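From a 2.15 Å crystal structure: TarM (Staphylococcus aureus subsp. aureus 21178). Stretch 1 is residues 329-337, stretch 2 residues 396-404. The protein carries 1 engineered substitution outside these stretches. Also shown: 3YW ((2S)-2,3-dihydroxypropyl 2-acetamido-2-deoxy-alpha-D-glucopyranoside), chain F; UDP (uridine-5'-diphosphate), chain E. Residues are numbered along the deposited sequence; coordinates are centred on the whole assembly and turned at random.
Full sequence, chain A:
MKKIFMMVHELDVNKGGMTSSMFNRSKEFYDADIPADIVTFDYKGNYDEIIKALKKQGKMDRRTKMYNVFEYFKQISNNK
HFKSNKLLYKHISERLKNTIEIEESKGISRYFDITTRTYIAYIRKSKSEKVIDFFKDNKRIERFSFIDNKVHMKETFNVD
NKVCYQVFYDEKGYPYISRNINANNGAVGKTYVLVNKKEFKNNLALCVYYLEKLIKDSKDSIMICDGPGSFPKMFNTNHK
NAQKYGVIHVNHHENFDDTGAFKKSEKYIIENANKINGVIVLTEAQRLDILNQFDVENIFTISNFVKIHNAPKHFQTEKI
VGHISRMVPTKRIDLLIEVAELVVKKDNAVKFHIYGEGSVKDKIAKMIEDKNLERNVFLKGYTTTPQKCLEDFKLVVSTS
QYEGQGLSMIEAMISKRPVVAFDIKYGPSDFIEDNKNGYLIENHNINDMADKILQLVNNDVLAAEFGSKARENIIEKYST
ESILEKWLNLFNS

Stretch 1 (329-337) PTKRIDLLI
Stretch 2 396-404: VVSTSQYEG

How do the two backbones meet? Stretch 1 begins as a 3-10 segment, Pro329 to Lys331, turns through Arg332 with positive phi and psi (45/53), and continues as a helix from Ile333. Stretch 2 leaves a strand, Val396 to Ser398, for an irregular loop. The backbones come nearest where Lys331 CA lies 3.9 Å from Ser400 CA; Thr330 CA lies 5.7 Å from Gln401 CA, so the two run roughly antiparallel. In the same sense, the helix brings Leu336, whose CB points toward stretch 2, to Val397 in the strand. One backbone hydrogen bond fixes this register: Gln401 N donates to Thr330 O at 2.9 Å, almost straight at 172°. Ser400, at phi/psi -54/138, adds a CA-H...O contact, its CA 3.5 Å from Thr330 O. Together the pieces bury 518 Å².

Why does Lys331 turn back to the other stretch when its CA-to-CB bond points away? Its rotamer, m, m, t, t, bends the chain near the backbone and then extends it, bringing the amine to Glu403. There Lys331 NZ forms a salt bridge with Glu403 OE2 at 2.8 Å and a weak hydrogen bond to Glu403 OE1 at 3.3 Å. Glu403, whose own CB points sideways, folds back with chi1 and chi2 both m; Ser400 (chi1 t) donates from OG to Glu403 OE2 at 2.6 Å, so this oxygen receives both partners. The amine also donates to UDP, from Lys331 NZ to O3A at 3.1 Å and to O3B at 3.0 Å, placing positive charge beside the diphosphate. In turn, Glu403 OE1 accepts a bond from O3 of 3YW at 2.7 Å, and Gly404 N donates to that same O3 at 3.0 Å.

What does Thr399 do at the start of the helix? Its CB points toward stretch 1, and chi1 p (47°) sets OG1 2.8 Å from Arg332 O and 3.1 Å from Lys331 O. Its single proton has both carbonyls within reach, and the geometry does not choose between them. Arg332, at the N-cap position, also uses its carbonyl within the helix: Leu335 N donates to Arg332 O at 3.0 Å. The Thr399 methyl packs against the helix backbone, with Thr399 CG2 4.0 Å from Leu335 C. Farther along, Leu336, in the t, p rotamer, carries CD1 to 3.3 Å from Val397 CG1 (chi1 p), a tight apolar contact.

How do Arg332, Gln401, Thr330 and Tyr402 fit together? Arg332 CB points toward stretch 2, and chi1 m lays Arg332 CG 3.5 Å from Gln401 CG; chi2 and chi3, also m, then curl the chain so that its guanidinium pairs with Asp334 (chi1 p): Arg332 NE to Asp334 OD1 at 2.8 Å and Arg332 NH2 to Asp334 OD2 at 2.9 Å. Gln401, m, m, brings NE2 within 3.8 Å of Leu335 CD1. Thr330 takes chi1 p, with OG1 2.6 Å from a water that donates to Tyr402 O at 2.7 Å. Tyr402, with chi1 -44° and chi2 -88°, sets its ring near the Thr330 methyl, Thr330 CG2 lying 3.8 Å from Tyr402 CD2.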

# COMPACT_ATOMS: atom_id res chain seq x y z
N PRO A 329 5.47 -5.07 12.06
CA PRO A 329 5.29 -5.76 13.35
C PRO A 329 4.23 -6.86 13.44
O PRO A 329 4.49 -7.85 14.10
CB PRO A 329 4.97 -4.60 14.30
CG PRO A 329 5.69 -3.45 13.73
CD PRO A 329 5.54 -3.60 12.24
N THR A 330 3.06 -6.71 12.77
CA THR A 330 1.98 -7.72 12.85
C THR A 330 2.34 -9.08 12.27
O THR A 330 1.75 -10.09 12.66
CB THR A 330 0.66 -7.18 12.33
OG1 THR A 330 0.83 -6.85 10.97
CG2 THR A 330 0.16 -5.99 13.11
N LYS A 331 3.33 -9.11 11.35
CA LYS A 331 3.82 -10.32 10.70
C LYS A 331 4.68 -11.15 11.63
O LYS A 331 4.90 -12.34 11.37
CB LYS A 331 4.56 -9.98 9.39
CG LYS A 331 3.73 -9.18 8.38
CD LYS A 331 2.58 -9.98 7.75
CE LYS A 331 1.70 -9.05 6.97
NZ LYS A 331 0.53 -9.75 6.38
N ARG A 332 5.13 -10.55 12.76
CA ARG A 332 5.95 -11.19 13.80
C ARG A 332 7.09 -12.03 13.24
O ARG A 332 7.22 -13.21 13.56
CB ARG A 332 5.08 -12.00 14.80
CG ARG A 332 4.17 -11.15 15.69
CD ARG A 332 4.89 -10.11 16.56
NE ARG A 332 5.90 -10.69 17.46
CZ ARG A 332 5.64 -11.17 18.67
NH1 ARG A 332 4.40 -11.17 19.14
NH2 ARG A 332 6.61 -11.67 19.41
N ILE A 333 7.91 -11.40 12.36
CA ILE A 333 9.08 -12.03 11.74
C ILE A 333 10.12 -12.35 12.83
O ILE A 333 10.90 -13.29 12.67
CB ILE A 333 9.60 -11.21 10.52
CG1 ILE A 333 8.46 -11.02 9.49
CG2 ILE A 333 10.81 -11.89 9.85
CD1 ILE A 333 8.52 -9.81 8.63
N ASP A 334 10.03 -11.66 14.00
CA ASP A 334 10.87 -11.92 15.18
C ASP A 334 10.58 -13.32 15.68
O ASP A 334 11.51 -14.03 16.04
CB ASP A 334 10.65 -10.86 16.28
CG ASP A 334 9.23 -10.75 16.82
OD1 ASP A 334 8.33 -10.37 16.04
OD2 ASP A 334 9.03 -10.97 18.03
N LEU A 335 9.28 -13.76 15.63
CA LEU A 335 8.87 -15.11 16.01
C LEU A 335 9.34 -16.13 14.98
O LEU A 335 9.69 -17.24 15.35
CB LEU A 335 7.35 -15.22 16.26
CG LEU A 335 6.82 -14.65 17.59
CD1 LEU A 335 5.31 -14.77 17.68
CD2 LEU A 335 7.44 -15.36 18.79
N LEU A 336 9.40 -15.72 13.70
CA LEU A 336 9.91 -16.54 12.61
C LEU A 336 11.43 -16.78 12.80
O LEU A 336 11.88 -17.91 12.60
CB LEU A 336 9.60 -15.90 11.23
CG LEU A 336 10.23 -16.55 9.99
CD1 LEU A 336 9.86 -18.03 9.88
CD2 LEU A 336 9.88 -15.80 8.74
N ILE A 337 12.19 -15.73 13.21
CA ILE A 337 13.63 -15.86 13.51
C ILE A 337 13.83 -16.81 14.70
O ILE A 337 14.71 -17.67 14.63
CB ILE A 337 14.36 -14.49 13.70
CG1 ILE A 337 14.18 -13.55 12.49
CG2 ILE A 337 15.85 -14.67 14.05
CD1 ILE A 337 14.52 -14.10 11.11
N VAL A 396 5.99 -22.82 2.99
CA VAL A 396 5.89 -21.42 3.40
C VAL A 396 5.43 -21.38 4.86
O VAL A 396 4.78 -22.29 5.35
CB VAL A 396 5.02 -20.61 2.39
CG1 VAL A 396 4.44 -19.34 2.99
CG2 VAL A 396 5.82 -20.30 1.12
N VAL A 397 5.84 -20.33 5.56
CA VAL A 397 5.55 -20.17 6.96
C VAL A 397 4.85 -18.83 7.24
O VAL A 397 5.11 -17.84 6.54
CB VAL A 397 6.85 -20.38 7.77
CG1 VAL A 397 7.87 -19.27 7.49
CG2 VAL A 397 6.58 -20.52 9.25
N SER A 398 3.94 -18.82 8.24
CA SER A 398 3.26 -17.60 8.69
C SER A 398 3.24 -17.55 10.21
O SER A 398 2.66 -18.43 10.85
CB SER A 398 1.84 -17.51 8.14
OG SER A 398 1.22 -16.34 8.66
N THR A 399 3.90 -16.53 10.78
CA THR A 399 3.94 -16.26 12.22
C THR A 399 3.05 -15.05 12.51
O THR A 399 2.99 -14.60 13.65
CB THR A 399 5.39 -16.05 12.74
OG1 THR A 399 6.07 -15.14 11.87
CG2 THR A 399 6.16 -17.34 12.85
N SER A 400 2.36 -14.54 11.49
CA SER A 400 1.48 -13.37 11.59
C SER A 400 0.44 -13.52 12.69
O SER A 400 -0.11 -14.61 12.87
CB SER A 400 0.81 -13.09 10.25
OG SER A 400 0.15 -11.84 10.32
N GLN A 401 0.21 -12.45 13.45
CA GLN A 401 -0.75 -12.46 14.56
C GLN A 401 -2.10 -11.90 14.16
O GLN A 401 -3.08 -12.12 14.88
CB GLN A 401 -0.19 -11.70 15.78
CG GLN A 401 0.98 -12.40 16.48
CD GLN A 401 0.59 -13.43 17.51
OE1 GLN A 401 -0.53 -13.45 18.03
NE2 GLN A 401 1.54 -14.27 17.88
N TYR A 402 -2.15 -11.11 13.07
CA TYR A 402 -3.41 -10.51 12.63
C TYR A 402 -3.49 -10.47 11.10
O TYR A 402 -2.53 -10.03 10.45
CB TYR A 402 -3.61 -9.08 13.19
CG TYR A 402 -3.26 -8.91 14.66
CD1 TYR A 402 -4.21 -9.13 15.66
CD2 TYR A 402 -1.98 -8.52 15.06
CE1 TYR A 402 -3.90 -8.98 17.01
CE2 TYR A 402 -1.65 -8.39 16.41
CZ TYR A 402 -2.61 -8.61 17.38
OH TYR A 402 -2.28 -8.48 18.70
N GLU A 403 -4.62 -10.90 10.53
CA GLU A 403 -4.86 -10.83 9.09
C GLU A 403 -6.35 -10.57 8.85
O GLU A 403 -7.20 -10.86 9.70
CB GLU A 403 -4.45 -12.14 8.36
CG GLU A 403 -2.97 -12.52 8.36
CD GLU A 403 -2.05 -11.57 7.62
OE1 GLU A 403 -2.53 -10.80 6.76
OE2 GLU A 403 -0.83 -11.59 7.92
N GLY A 404 -6.63 -10.10 7.65
CA GLY A 404 -7.97 -9.98 7.11
C GLY A 404 -8.25 -11.28 6.38
O GLY A 404 -9.36 -11.83 6.46
O3A 3YW F . -3.72 -1.67 6.44
C4A 3YW F . -3.72 -4.33 3.81
C5A 3YW F . -3.33 -3.60 5.06
O5 3YW F . -5.38 -6.76 2.91
C6A 3YW F . -4.17 -2.37 5.29
C5 3YW F . -5.10 -8.00 2.25
C6 3YW F . -5.90 -8.01 0.97
C4 3YW F . -5.43 -9.14 3.22
O6 3YW F . -7.29 -7.87 1.21
C3 3YW F . -4.46 -9.07 4.39
O4 3YW F . -5.28 -10.40 2.56
O3 3YW F . -4.73 -10.09 5.35
O7 3YW F . -4.41 -7.55 7.83
C7 3YW F . -3.35 -7.53 7.22
C8 3YW F . -2.03 -7.51 7.93
N2 3YW F . -3.30 -7.53 5.89
C2 3YW F . -4.47 -7.69 5.04
C1 3YW F . -4.62 -6.50 4.08
O1 3YW F . -3.47 -5.74 3.86
O2 3YW F . -1.95 -3.22 4.97
N1 UDP E . 4.40 -9.01 -1.92
C2 UDP E . 5.21 -9.04 -3.04
N3 UDP E . 6.56 -9.00 -2.79
C4 UDP E . 7.18 -8.91 -1.57
C5 UDP E . 6.28 -8.84 -0.44
C6 UDP E . 4.95 -8.89 -0.65
O2 UDP E . 4.76 -9.10 -4.18
O4 UDP E . 8.42 -8.93 -1.51
C1' UDP E . 2.95 -9.25 -2.13
C2' UDP E . 2.54 -10.71 -2.01
O2' UDP E . 2.72 -11.39 -3.24
C3' UDP E . 1.06 -10.57 -1.65
C4' UDP E . 1.02 -9.30 -0.82
O4' UDP E . 2.22 -8.55 -1.14
O3' UDP E . 0.14 -10.54 -2.74
C5' UDP E . 0.93 -9.51 0.67
O5' UDP E . -0.42 -9.93 0.95
PA UDP E . -0.98 -10.39 2.38
O1A UDP E . -2.46 -10.43 2.32
O2A UDP E . -0.41 -11.78 2.70
O3A UDP E . -0.50 -9.36 3.45
PB UDP E . -0.58 -7.76 3.55
O1B UDP E . -1.89 -7.29 2.96
O2B UDP E . 0.58 -7.12 2.79
O3B UDP E . -0.55 -7.36 5.01
O HOH W 1 -0.04 -9.05 9.86